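PDB 6YP4: adenylate cyclase from Hippeastrum hybrid cultivar, which probably hydrolyses triphosphate compounds, acting chiefly as a CYTH-family triphosphatase despite its name, and binds magnesium and a non-hydrolysable GTP analogue. Local coordinates for residues E2-L7 / E162-T167; E74-V79 / E169-K174; F133-A138 / E149-E154. One frame throughout, in Å; residues are numbered along the deposited sequence.

Contact 1 (E2-L7 / E162-T167). With GCP (phosphomethylphosphonic acid guanylate ester), chain B.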
loop_
_atom_site.group_PDB
_atom_site.type_symbol
_atom_site.label_atom_id
_atom_site.label_comp_id
_atom_site.label_asym_id
_atom_site.label_seq_id
_atom_site.Cartn_x
_atom_site.Cartn_y
_atom_site.Cartn_z
ATOM N N GLU A 2 -1.549 -2.791 -14.882
ATOM C CA GLU A 2 -1.038 -1.842 -13.900
ATOM C C GLU A 2 -0.595 -0.575 -14.625
ATOM O O GLU A 2 0.238 -0.639 -15.536
ATOM C CB GLU A 2 0.125 -2.454 -13.118
ATOM C CG GLU A 2 0.618 -1.619 -11.957
ATOM C CD GLU A 2 -0.123 -1.921 -10.666
ATOM O OE1 GLU A 2 -1.238 -2.477 -10.734
ATOM O OE2 GLU A 2 0.409 -1.599 -9.585
ATOM N N ILE A 3 -1.150 0.568 -14.225
ATOM C CA ILE A 3 -0.876 1.852 -14.864
ATOM C C ILE A 3 -0.208 2.781 -13.860
ATOM O O ILE A 3 -0.743 3.019 -12.770
ATOM C CB ILE A 3 -2.163 2.487 -15.415
ATOM C CG1 ILE A 3 -2.823 1.545 -16.424
ATOM C CG2 ILE A 3 -1.852 3.830 -16.051
ATOM C CD1 ILE A 3 -3.822 2.214 -17.343
ATOM N N GLU A 4 0.957 3.320 -14.235
ATOM C CA GLU A 4 1.689 4.244 -13.382
ATOM C C GLU A 4 2.221 5.408 -14.206
ATOM O O GLU A 4 2.528 5.277 -15.399
ATOM C CB GLU A 4 2.862 3.566 -12.639
ATOM C CG GLU A 4 2.508 3.095 -11.226
ATOM C CD GLU A 4 3.707 2.919 -10.308
ATOM O OE1 GLU A 4 4.497 1.980 -10.533
ATOM O OE2 GLU A 4 3.849 3.708 -9.346
ATOM N N ILE A 5 2.297 6.558 -13.562
ATOM C CA ILE A 5 3.032 7.706 -14.078
ATOM C C ILE A 5 4.463 7.552 -13.583
ATOM O O ILE A 5 4.682 7.133 -12.442
ATOM C CB ILE A 5 2.400 9.027 -13.592
ATOM C CG1 ILE A 5 0.907 9.075 -13.949
ATOM C CG2 ILE A 5 3.141 10.226 -14.138
ATOM C CD1 ILE A 5 0.638 8.909 -15.397
ATOM N N LYS A 6 5.452 7.842 -14.432
ATOM C CA LYS A 6 6.850 7.655 -14.043
ATOM C C LYS A 6 7.678 8.817 -14.574
ATOM O O LYS A 6 7.870 8.943 -15.789
ATOM C CB LYS A 6 7.391 6.314 -14.545
ATOM C CG LYS A 6 6.772 5.101 -13.859
ATOM C CD LYS A 6 7.461 3.807 -14.252
ATOM C CE LYS A 6 6.870 2.619 -13.516
ATOM N NZ LYS A 6 7.573 1.361 -13.898
ATOM N N LEU A 7 8.167 9.659 -13.666
ATOM C CA LEU A 7 8.983 10.823 -13.996
ATOM C C LEU A 7 10.365 10.664 -13.378
ATOM O O LEU A 7 10.497 10.160 -12.262
ATOM C CB LEU A 7 8.341 12.102 -13.476
ATOM C CG LEU A 7 6.835 12.264 -13.699
ATOM C CD1 LEU A 7 6.325 13.459 -12.908
ATOM C CD2 LEU A 7 6.516 12.435 -15.183
ATOM N N GLU A 162 13.463 8.780 -9.124
ATOM C CA GLU A 162 12.209 8.864 -9.847
ATOM C C GLU A 162 11.100 9.214 -8.876
ATOM O O GLU A 162 11.215 9.004 -7.661
ATOM C CB GLU A 162 11.815 7.566 -10.563
ATOM C CG GLU A 162 12.879 6.932 -11.419
ATOM C CD GLU A 162 12.546 5.493 -11.759
ATOM O OE1 GLU A 162 11.458 5.259 -12.319
ATOM O OE2 GLU A 162 13.359 4.609 -11.435
ATOM N N ILE A 163 10.010 9.723 -9.428
ATOM C CA ILE A 163 8.746 9.785 -8.703
ATOM C C ILE A 163 7.668 9.125 -9.555
ATOM O O ILE A 163 7.646 9.289 -10.782
ATOM C CB ILE A 163 8.370 11.229 -8.313
ATOM C CG1 ILE A 163 7.111 11.196 -7.418
ATOM C CG2 ILE A 163 8.169 12.097 -9.541
ATOM C CD1 ILE A 163 7.068 12.266 -6.363
ATOM N N GLU A 164 6.790 8.348 -8.906
ATOM C CA GLU A 164 5.814 7.530 -9.614
ATOM C C GLU A 164 4.484 7.559 -8.879
ATOM O O GLU A 164 4.440 7.794 -7.672
ATOM C CB GLU A 164 6.288 6.084 -9.756
ATOM C CG GLU A 164 7.674 6.003 -10.382
ATOM C CD GLU A 164 8.248 4.615 -10.357
ATOM O OE1 GLU A 164 7.579 3.702 -9.819
ATOM O OE2 GLU A 164 9.374 4.447 -10.867
ATOM N N CYS A 165 3.410 7.301 -9.634
ATOM C CA CYS A 165 2.043 7.355 -9.120
ATOM C C CYS A 165 1.166 6.357 -9.866
ATOM O O CYS A 165 0.959 6.491 -11.076
ATOM C CB CYS A 165 1.470 8.769 -9.256
ATOM S SG CYS A 165 -0.169 8.924 -8.514
ATOM N N GLU A 166 0.628 5.374 -9.142
ATOM C CA GLU A 166 -0.318 4.420 -9.710
ATOM C C GLU A 166 -1.708 5.039 -9.729
ATOM O O GLU A 166 -2.160 5.600 -8.726
ATOM C CB GLU A 166 -0.321 3.122 -8.891
ATOM C CG GLU A 166 -0.481 1.833 -9.713
ATOM C CD GLU A 166 -1.934 1.477 -9.998
ATOM O OE1 GLU A 166 -2.821 2.006 -9.291
ATOM O OE2 GLU A 166 -2.185 0.665 -10.924
ATOM N N THR A 167 -2.390 4.934 -10.863
ATOM C CA THR A 167 -3.665 5.620 -11.002
ATOM C C THR A 167 -4.499 4.921 -12.066
ATOM O O THR A 167 -3.976 4.203 -12.923
ATOM C CB THR A 167 -3.450 7.090 -11.361
ATOM O OG1 THR A 167 -4.711 7.745 -11.537
ATOM C CG2 THR A 167 -2.627 7.198 -12.653
HETATM P PG GCP B . 8.755 0.464 -10.429
HETATM O O1G GCP B . 8.795 1.746 -11.207
HETATM O O2G GCP B . 9.860 0.435 -9.396
HETATM O O3G GCP B . 8.896 -0.704 -11.374
HETATM C C3B GCP B . 7.143 0.373 -9.575
HETATM P PB GCP B . 7.047 -1.245 -8.676
HETATM O O1B GCP B . 7.635 -2.375 -9.469
HETATM O O2B GCP B . 7.669 -1.135 -7.305
HETATM O O3A GCP B . 5.438 -1.533 -8.496
HETATM P PA GCP B . 4.941 -2.709 -7.461
HETATM O O1A GCP B . 3.823 -3.460 -8.162
HETATM O O2A GCP B . 6.115 -3.635 -7.221
HETATM O "O5'" GCP B . 4.453 -2.023 -5.997
HETATM C "C5'" GCP B . 4.284 -0.614 -5.927
HETATM C "C4'" GCP B . 3.068 -0.131 -6.826
HETATM O "O4'" GCP B . 1.780 -0.997 -6.673
HETATM C "C3'" GCP B . 2.723 1.045 -6.462
HETATM O "O3'" GCP B . 2.466 1.868 -7.627
HETATM C "C2'" GCP B . 1.387 0.889 -5.461
HETATM O "O2'" GCP B . 0.383 1.947 -5.688
HETATM C "C1'" GCP B . 0.894 -0.281 -5.599
HETATM N N9 GCP B . 0.953 -1.020 -4.275
HETATM C C8 GCP B . 1.967 -1.850 -4.004
HETATM N N7 GCP B . 1.785 -2.376 -2.779
HETATM C C5 GCP B . 0.646 -1.864 -2.285
HETATM C C6 GCP B . -0.016 -2.057 -1.075
HETATM O O6 GCP B . 0.434 -2.795 -0.262
HETATM N N1 GCP B . -1.158 -1.414 -0.829
HETATM C C2 GCP B . -1.674 -0.568 -1.762
HETATM N N2 GCP B . -2.927 0.081 -1.382
HETATM N N3 GCP B . -1.027 -0.377 -2.944
HETATM C C4 GCP B . 0.133 -1.027 -3.204
HETATM O O HOH W 1 10.744 2.407 -13.063
#

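Contact 2 (E74-V79 / E169-K174). With EDO (1,2-ethanediol), chain I.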
loop_
_atom_site.group_PDB
_atom_site.type_symbol
_atom_site.label_atom_id
_atom_site.label_comp_id
_atom_site.label_asym_id
_atom_site.label_seq_id
_atom_site.Cartn_x
_atom_site.Cartn_y
_atom_site.Cartn_z
ATOM N N GLU A 74 5.475 8.621 -23.031
ATOM C CA GLU A 74 5.018 9.946 -22.600
ATOM C C GLU A 74 4.784 10.005 -21.087
ATOM O O GLU A 74 3.868 10.672 -20.602
ATOM C CB GLU A 74 3.756 10.351 -23.366
ATOM C CG GLU A 74 3.993 10.594 -24.853
ATOM C CD GLU A 74 4.714 11.898 -25.099
ATOM O OE1 GLU A 74 4.067 12.965 -24.994
ATOM O OE2 GLU A 74 5.933 11.859 -25.364
ATOM N N GLY A 75 5.623 9.301 -20.333
ATOM C CA GLY A 75 5.520 9.262 -18.890
ATOM C C GLY A 75 4.512 8.276 -18.336
ATOM O O GLY A 75 4.375 8.176 -17.107
ATOM N N VAL A 76 3.811 7.535 -19.183
ATOM C CA VAL A 76 2.755 6.634 -18.737
ATOM C C VAL A 76 3.216 5.199 -18.936
ATOM O O VAL A 76 3.690 4.836 -20.018
ATOM C CB VAL A 76 1.439 6.913 -19.477
ATOM C CG1 VAL A 76 0.375 5.896 -19.070
ATOM C CG2 VAL A 76 0.984 8.329 -19.157
ATOM N N SER A 77 3.094 4.391 -17.886
ATOM C CA SER A 77 3.482 2.988 -17.908
ATOM C C SER A 77 2.246 2.095 -17.838
ATOM O O SER A 77 1.313 2.378 -17.085
ATOM C CB SER A 77 4.421 2.675 -16.736
ATOM O OG SER A 77 4.843 1.325 -16.766
ATOM N N HIS A 78 2.233 1.037 -18.654
ATOM C CA HIS A 78 1.291 -0.071 -18.540
ATOM C C HIS A 78 2.096 -1.362 -18.456
ATOM O O HIS A 78 3.030 -1.557 -19.238
ATOM C CB HIS A 78 0.338 -0.181 -19.746
ATOM C CG HIS A 78 -0.454 1.056 -20.042
ATOM N ND1 HIS A 78 0.079 2.149 -20.694
ATOM C CD2 HIS A 78 -1.757 1.350 -19.825
ATOM C CE1 HIS A 78 -0.854 3.072 -20.839
ATOM N NE2 HIS A 78 -1.978 2.611 -20.320
ATOM N N VAL A 79 1.749 -2.252 -17.524
ATOM C CA VAL A 79 2.455 -3.531 -17.439
ATOM C C VAL A 79 1.522 -4.583 -16.841
ATOM O O VAL A 79 0.689 -4.280 -15.983
ATOM C CB VAL A 79 3.782 -3.392 -16.645
ATOM C CG1 VAL A 79 3.537 -3.155 -15.158
ATOM C CG2 VAL A 79 4.683 -4.611 -16.863
ATOM N N GLU A 169 -6.494 7.047 -13.755
ATOM C CA GLU A 169 -6.687 8.204 -14.621
ATOM C C GLU A 169 -5.329 8.779 -15.044
ATOM O O GLU A 169 -4.969 9.886 -14.642
ATOM C CB GLU A 169 -7.508 9.297 -13.938
ATOM C CG GLU A 169 -8.758 8.831 -13.204
ATOM C CD GLU A 169 -9.547 10.001 -12.626
ATOM O OE1 GLU A 169 -9.915 10.917 -13.397
ATOM O OE2 GLU A 169 -9.758 10.029 -11.403
ATOM N N PRO A 170 -4.584 8.057 -15.893
ATOM C CA PRO A 170 -3.200 8.492 -16.180
ATOM C C PRO A 170 -3.083 9.888 -16.768
ATOM O O PRO A 170 -2.197 10.647 -16.353
ATOM C CB PRO A 170 -2.694 7.422 -17.162
ATOM C CG PRO A 170 -3.935 6.745 -17.684
ATOM C CD PRO A 170 -4.925 6.804 -16.578
ATOM N N GLU A 171 -3.934 10.265 -17.716
ATOM C CA GLU A 171 -3.741 11.564 -18.351
ATOM C C GLU A 171 -4.016 12.712 -17.386
ATOM O O GLU A 171 -3.289 13.709 -17.384
ATOM C CB GLU A 171 -4.610 11.684 -19.606
ATOM C CG GLU A 171 -4.171 10.714 -20.683
ATOM C CD GLU A 171 -2.753 10.988 -21.161
ATOM O OE1 GLU A 171 -2.095 10.033 -21.626
ATOM O OE2 GLU A 171 -2.301 12.153 -21.088
ATOM N N ARG A 172 -5.044 12.600 -16.549
ATOM C CA ARG A 172 -5.351 13.726 -15.676
ATOM C C ARG A 172 -4.396 13.800 -14.483
ATOM O O ARG A 172 -4.016 14.895 -14.054
ATOM C CB ARG A 172 -6.803 13.630 -15.210
ATOM C CG ARG A 172 -7.199 14.678 -14.215
ATOM C CD ARG A 172 -8.578 14.411 -13.664
ATOM N NE ARG A 172 -8.629 14.805 -12.280
ATOM C CZ ARG A 172 -8.748 13.925 -11.301
ATOM N NH1 ARG A 172 -8.859 12.638 -11.588
ATOM N NH2 ARG A 172 -8.765 14.303 -10.035
ATOM N N VAL A 173 -3.995 12.660 -13.922
ATOM C CA VAL A 173 -3.096 12.705 -12.772
ATOM C C VAL A 173 -1.716 13.174 -13.206
ATOM O O VAL A 173 -1.047 13.936 -12.494
ATOM C CB VAL A 173 -3.051 11.337 -12.065
ATOM C CG1 VAL A 173 -1.955 11.314 -10.999
ATOM C CG2 VAL A 173 -4.432 11.009 -11.440
ATOM N N LYS A 174 -1.274 12.743 -14.386
ATOM C CA LYS A 174 0.021 13.190 -14.875
ATOM C C LYS A 174 0.035 14.705 -15.055
ATOM O O LYS A 174 1.046 15.358 -14.771
ATOM C CB LYS A 174 0.368 12.462 -16.171
ATOM C CG LYS A 174 1.558 13.049 -16.901
ATOM C CD LYS A 174 1.875 12.243 -18.135
ATOM C CE LYS A 174 1.351 12.917 -19.386
ATOM N NZ LYS A 174 1.761 12.149 -20.595
HETATM C C1 EDO I . -7.104 9.387 -19.120
HETATM O O1 EDO I . -6.439 8.126 -19.259
HETATM C C2 EDO I . -7.278 9.683 -17.637
HETATM O O2 EDO I . -7.446 11.081 -17.375
#

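Contact 3 (F133-A138 / E149-E154). With GCP (phosphomethylphosphonic acid guanylate ester), chain B.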
loop_
_atom_site.group_PDB
_atom_site.type_symbol
_atom_site.label_atom_id
_atom_site.label_comp_id
_atom_site.label_asym_id
_atom_site.label_seq_id
_atom_site.Cartn_x
_atom_site.Cartn_y
_atom_site.Cartn_z
ATOM N N PHE A 133 19.637 -5.008 -7.222
ATOM C CA PHE A 133 20.002 -3.651 -6.836
ATOM C C PHE A 133 19.141 -3.226 -5.654
ATOM O O PHE A 133 18.158 -3.881 -5.305
ATOM C CB PHE A 133 19.862 -2.665 -8.010
ATOM C CG PHE A 133 18.485 -2.636 -8.628
ATOM C CD1 PHE A 133 17.514 -1.746 -8.170
ATOM C CD2 PHE A 133 18.159 -3.496 -9.674
ATOM C CE1 PHE A 133 16.231 -1.727 -8.730
ATOM C CE2 PHE A 133 16.879 -3.470 -10.247
ATOM C CZ PHE A 133 15.915 -2.586 -9.765
ATOM N N ARG A 134 19.518 -2.091 -5.067
ATOM C CA ARG A 134 18.948 -1.542 -3.846
ATOM C C ARG A 134 18.108 -0.305 -4.189
ATOM O O ARG A 134 18.379 0.389 -5.175
ATOM C CB ARG A 134 20.089 -1.193 -2.864
ATOM C CG ARG A 134 19.757 -0.375 -1.613
ATOM C CD ARG A 134 21.058 0.131 -0.938
ATOM N NE ARG A 134 20.884 0.545 0.461
ATOM C CZ ARG A 134 20.719 1.804 0.866
ATOM N NH1 ARG A 134 20.569 2.079 2.159
ATOM N NH2 ARG A 134 20.710 2.794 -0.016
ATOM N N ASN A 135 17.078 -0.035 -3.389
ATOM C CA ASN A 135 16.259 1.148 -3.634
ATOM C C ASN A 135 15.658 1.633 -2.321
ATOM O O ASN A 135 15.159 0.825 -1.531
ATOM C CB ASN A 135 15.153 0.847 -4.661
ATOM C CG ASN A 135 14.267 2.059 -4.972
ATOM O OD1 ASN A 135 14.679 2.986 -5.683
ATOM N ND2 ASN A 135 13.018 2.031 -4.482
ATOM N N VAL A 136 15.755 2.937 -2.082
ATOM C CA VAL A 136 15.102 3.601 -0.960
ATOM C C VAL A 136 13.832 4.257 -1.480
ATOM O O VAL A 136 13.886 5.088 -2.389
ATOM C CB VAL A 136 16.020 4.637 -0.298
ATOM C CG1 VAL A 136 15.282 5.314 0.879
ATOM C CG2 VAL A 136 17.282 3.974 0.199
ATOM N N ARG A 137 12.686 3.896 -0.902
ATOM C CA ARG A 137 11.397 4.380 -1.379
ATOM C C ARG A 137 10.690 5.112 -0.251
ATOM O O ARG A 137 10.428 4.523 0.803
ATOM C CB ARG A 137 10.523 3.229 -1.899
ATOM C CG ARG A 137 9.045 3.604 -2.093
ATOM C CD ARG A 137 8.349 2.575 -2.967
ATOM N NE ARG A 137 8.952 2.471 -4.302
ATOM C CZ ARG A 137 8.661 1.508 -5.180
ATOM N NH1 ARG A 137 7.788 0.559 -4.869
ATOM N NH2 ARG A 137 9.243 1.481 -6.369
ATOM N N ALA A 138 10.375 6.384 -0.494
ATOM C CA ALA A 138 9.600 7.228 0.400
ATOM C C ALA A 138 8.199 7.362 -0.181
ATOM O O ALA A 138 8.052 7.681 -1.366
ATOM C CB ALA A 138 10.272 8.602 0.554
ATOM N N GLU A 149 5.369 7.754 -4.896
ATOM C CA GLU A 149 6.536 6.984 -4.480
ATOM C C GLU A 149 7.774 7.647 -5.056
ATOM O O GLU A 149 7.918 7.721 -6.283
ATOM C CB GLU A 149 6.452 5.534 -4.953
ATOM C CG GLU A 149 5.476 4.673 -4.171
ATOM C CD GLU A 149 4.814 3.640 -5.051
ATOM O OE1 GLU A 149 3.982 4.037 -5.886
ATOM O OE2 GLU A 149 5.137 2.440 -4.926
ATOM N N LEU A 150 8.645 8.144 -4.180
ATOM C CA LEU A 150 9.873 8.833 -4.558
ATOM C C LEU A 150 11.033 7.882 -4.291
ATOM O O LEU A 150 11.268 7.493 -3.140
ATOM C CB LEU A 150 10.013 10.126 -3.754
ATOM C CG LEU A 150 11.183 11.063 -4.038
ATOM C CD1 LEU A 150 11.039 11.696 -5.424
ATOM C CD2 LEU A 150 11.293 12.141 -2.967
ATOM N N ASP A 151 11.750 7.501 -5.344
ATOM C CA ASP A 151 12.722 6.424 -5.276
ATOM C C ASP A 151 14.142 6.961 -5.413
ATOM O O ASP A 151 14.401 7.881 -6.191
ATOM C CB ASP A 151 12.475 5.386 -6.380
ATOM C CG ASP A 151 11.264 4.504 -6.114
ATOM O OD1 ASP A 151 10.925 4.232 -4.921
ATOM O OD2 ASP A 151 10.675 4.044 -7.118
ATOM N N GLU A 152 15.056 6.368 -4.662
ATOM C CA GLU A 152 16.485 6.597 -4.811
ATOM C C GLU A 152 17.091 5.229 -5.081
ATOM O O GLU A 152 17.191 4.398 -4.171
ATOM C CB GLU A 152 17.078 7.257 -3.567
ATOM C CG GLU A 152 18.581 7.532 -3.650
ATOM C CD GLU A 152 19.108 8.266 -2.431
ATOM O OE1 GLU A 152 18.290 8.668 -1.575
ATOM O OE2 GLU A 152 20.342 8.435 -2.330
ATOM N N THR A 153 17.509 5.004 -6.333
ATOM C CA THR A 153 17.821 3.675 -6.841
ATOM C C THR A 153 19.326 3.569 -7.046
ATOM O O THR A 153 19.893 4.262 -7.901
ATOM C CB THR A 153 17.075 3.404 -8.142
ATOM O OG1 THR A 153 15.669 3.595 -7.928
ATOM C CG2 THR A 153 17.328 1.990 -8.592
ATOM N N GLU A 154 19.960 2.703 -6.271
ATOM C CA GLU A 154 21.408 2.521 -6.306
ATOM C C GLU A 154 21.671 1.250 -7.089
ATOM O O GLU A 154 21.448 0.142 -6.594
ATOM C CB GLU A 154 22.006 2.455 -4.905
ATOM C CG GLU A 154 21.450 3.495 -3.936
ATOM C CD GLU A 154 22.314 4.748 -3.838
ATOM O OE1 GLU A 154 23.250 4.899 -4.660
ATOM O OE2 GLU A 154 22.046 5.583 -2.941
HETATM P PG GCP B . 8.755 0.464 -10.429
HETATM O O1G GCP B . 8.795 1.746 -11.207
HETATM O O2G GCP B . 9.860 0.435 -9.396
HETATM O O3G GCP B . 8.896 -0.704 -11.374
HETATM C C3B GCP B . 7.143 0.373 -9.575
HETATM P PB GCP B . 7.047 -1.245 -8.676
HETATM O O1B GCP B . 7.635 -2.375 -9.469
HETATM O O2B GCP B . 7.669 -1.135 -7.305
HETATM O O3A GCP B . 5.438 -1.533 -8.496
HETATM P PA GCP B . 4.941 -2.709 -7.461
HETATM O O1A GCP B . 3.823 -3.460 -8.162
HETATM O O2A GCP B . 6.115 -3.635 -7.221
HETATM O "O5'" GCP B . 4.453 -2.023 -5.997
HETATM C "C5'" GCP B . 4.284 -0.614 -5.927
HETATM C "C4'" GCP B . 3.068 -0.131 -6.826
HETATM O "O4'" GCP B . 1.780 -0.997 -6.673
HETATM C "C3'" GCP B . 2.723 1.045 -6.462
HETATM O "O3'" GCP B . 2.466 1.868 -7.627
HETATM C "C2'" GCP B . 1.387 0.889 -5.461
HETATM O "O2'" GCP B . 0.383 1.947 -5.688
HETATM C "C1'" GCP B . 0.894 -0.281 -5.599
HETATM N N9 GCP B . 0.953 -1.020 -4.275
HETATM C C8 GCP B . 1.967 -1.850 -4.004
HETATM N N7 GCP B . 1.785 -2.376 -2.779
HETATM C C5 GCP B . 0.646 -1.864 -2.285
HETATM C C6 GCP B . -0.016 -2.057 -1.075
HETATM O O6 GCP B . 0.434 -2.795 -0.262
HETATM N N1 GCP B . -1.158 -1.414 -0.829
HETATM C C2 GCP B . -1.674 -0.568 -1.762
HETATM N N2 GCP B . -2.927 0.081 -1.382
HETATM N N3 GCP B . -1.027 -0.377 -2.944
HETATM C C4 GCP B . 0.133 -1.027 -3.204
#

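Contact 1 (E2-L7 / E162-T167)
Antiparallel strands 2-7 and 162-166 run side by side, with Ile5 facing Cys165 and Leu7 facing Ile163 as hydrogen-bonded pairs, and Glu4-Glu166 and Lys6-Glu164 as non-hydrogen-bonded ones. The Ile5 N to Cys165 O bond (2.8 Å) is nearly straight, and Thr167 N still reaches Ile3 O beyond the end of the second strand. On the face of Ile5 and Leu7, Leu7 CB lies 3.9 Å from Ile163 CG2, the two side chains side by side; helix 170-183 packs against Leu7. The face of Glu4, Lys6, Glu164 and Glu166 is charged, mostly acidic. The side chains of Glu4 and Glu166 cross at about a right angle, CG of Glu4 lying 3.6 Å from CG of Glu166. Lys6, extended through to chi4 (-179°), lays its CG 3.7 Å from Glu164 CG and carries NZ to the terminal phosphate of the nucleotide analogue, a weak bond to O1G. Glu164 OE1 stands 2.7 Å from that same O1G, and Lys195 pairs with Glu164 and Glu162. A cluster of glutamates with one lysine, on a strand that begins Glu-x-Glu-x-Lys, is characteristic of the triphosphate tunnel of the CYTH fold.

Contact 2 (E74-V79 / E169-K174)
Val76 turns both its methyl groups to the N-terminal part of helix 170-183, each to a different partner. CG1, anti to the backbone N (chi1 176°), meets CB of Pro170 at 3.9 Å, the valine and the proline ring crossing obliquely. CG2 faces the aliphatic part of Lys174, 4.1 Å from its CD, and here the two side chains cross at about a right angle. The carboxylate of Glu171 comes near the same methyl, but only marginally. Beyond the valine, the lysine bends at chi3 (101°), and its ammonium group ends at the turn before the strand. There Lys174 NZ gives a short hydrogen bond of 2.6 Å to Glu74 O. The donor lies in the plane of that carbonyl, whereas the carboxylate of Glu74 stays farther off, with Glu74 OE1 5.0 Å from Lys174 NZ. The lysine thus joins the helix to the backbone of the turn, its carbon chain lying against Val76. An alanine in place of Lys174 would probably leave the Glu74 carbonyl without this donor and open a gap beside Val76 CG2. Gly75, with phi 83°, follows directly; at its backbone angles a CB would collide with the carbonyl oxygen of Glu74, which makes glycine the fitting residue. At the start of the helix, Arg172 NH1 forms a salt bridge of 2.7 Å with OE1 of the N-cap residue Glu169. Helix 170-183 follows strand 158-166 in the chain and lies over strand 2-9, where Ile3 touches Pro170 and Ile5 touches both Val76 and Lys174.

Contact 3 (F133-A138 / E149-E154)
Arg137 and Asp151 hold the charged centre of this antiparallel hairpin, whose strands are joined by backbone bonds at Arg134-Glu154 (one of them weak), Val136-Glu152 and Ala138-Leu150. Their salt bridge is side-on and nearly coplanar (planes 27° apart): Arg137 NE gives a straight bond of 2.7 Å to the syn lone pair of Asp151 OD1, and NH2 reaches OD2 at 3.0 Å. Glu149 differs: in one of its two conformers OE2 lies over a guanidinium face, 3.3 Å from Arg137 NH1, so no N-H points at it and the polar link is one of charge. Among hydrogen bonds outside the salt bridges, Asn135 ND2 meets Asp151 OD1 from above the carboxylate plane at 3.1 Å, and Thr153 OG1 donates to Asn135 OD1 at 2.5 Å. The apolar part is small, Thr153 CG2 lying 3.8 Å from Phe133 CD1. At the ligand, Arg137 NH1 and NH2 both bond to O2B of the nucleotide analogue, NH1 at 3.0 Å, and NH2 adds a weak bond to O2G. Lys195 also pairs with Asp151 OD2. Asp151 is thus a second-shell residue fixing the guanidinium's rotation, helping to hold NH1 and the second N-H of NH2 toward the phosphates.

In the fold
Contact 1 is the buried one, and its strands lie between the other two: strand 2-9 neighbours strand 76-86 of contact 2, and strand 158-166 neighbours strand 147-155 of contact 3. Glu4 and Lys6 meet Ser77 and Gly75 through the backbone, as Glu162 and Glu164 meet Asp151 and Glu149. Contacts 1 and 3 share the nucleotide analogue, the first offering mainly carboxylates with one lysine, the second an arginine held by Asp151, with Glu149 beside the ribose. Contact 2 sits nearer the surface, away from the ligand, and joins a helix to the sheet by a few apolar touches and one lysine bond. It does not touch contact 3, their centres about 20 Å apart.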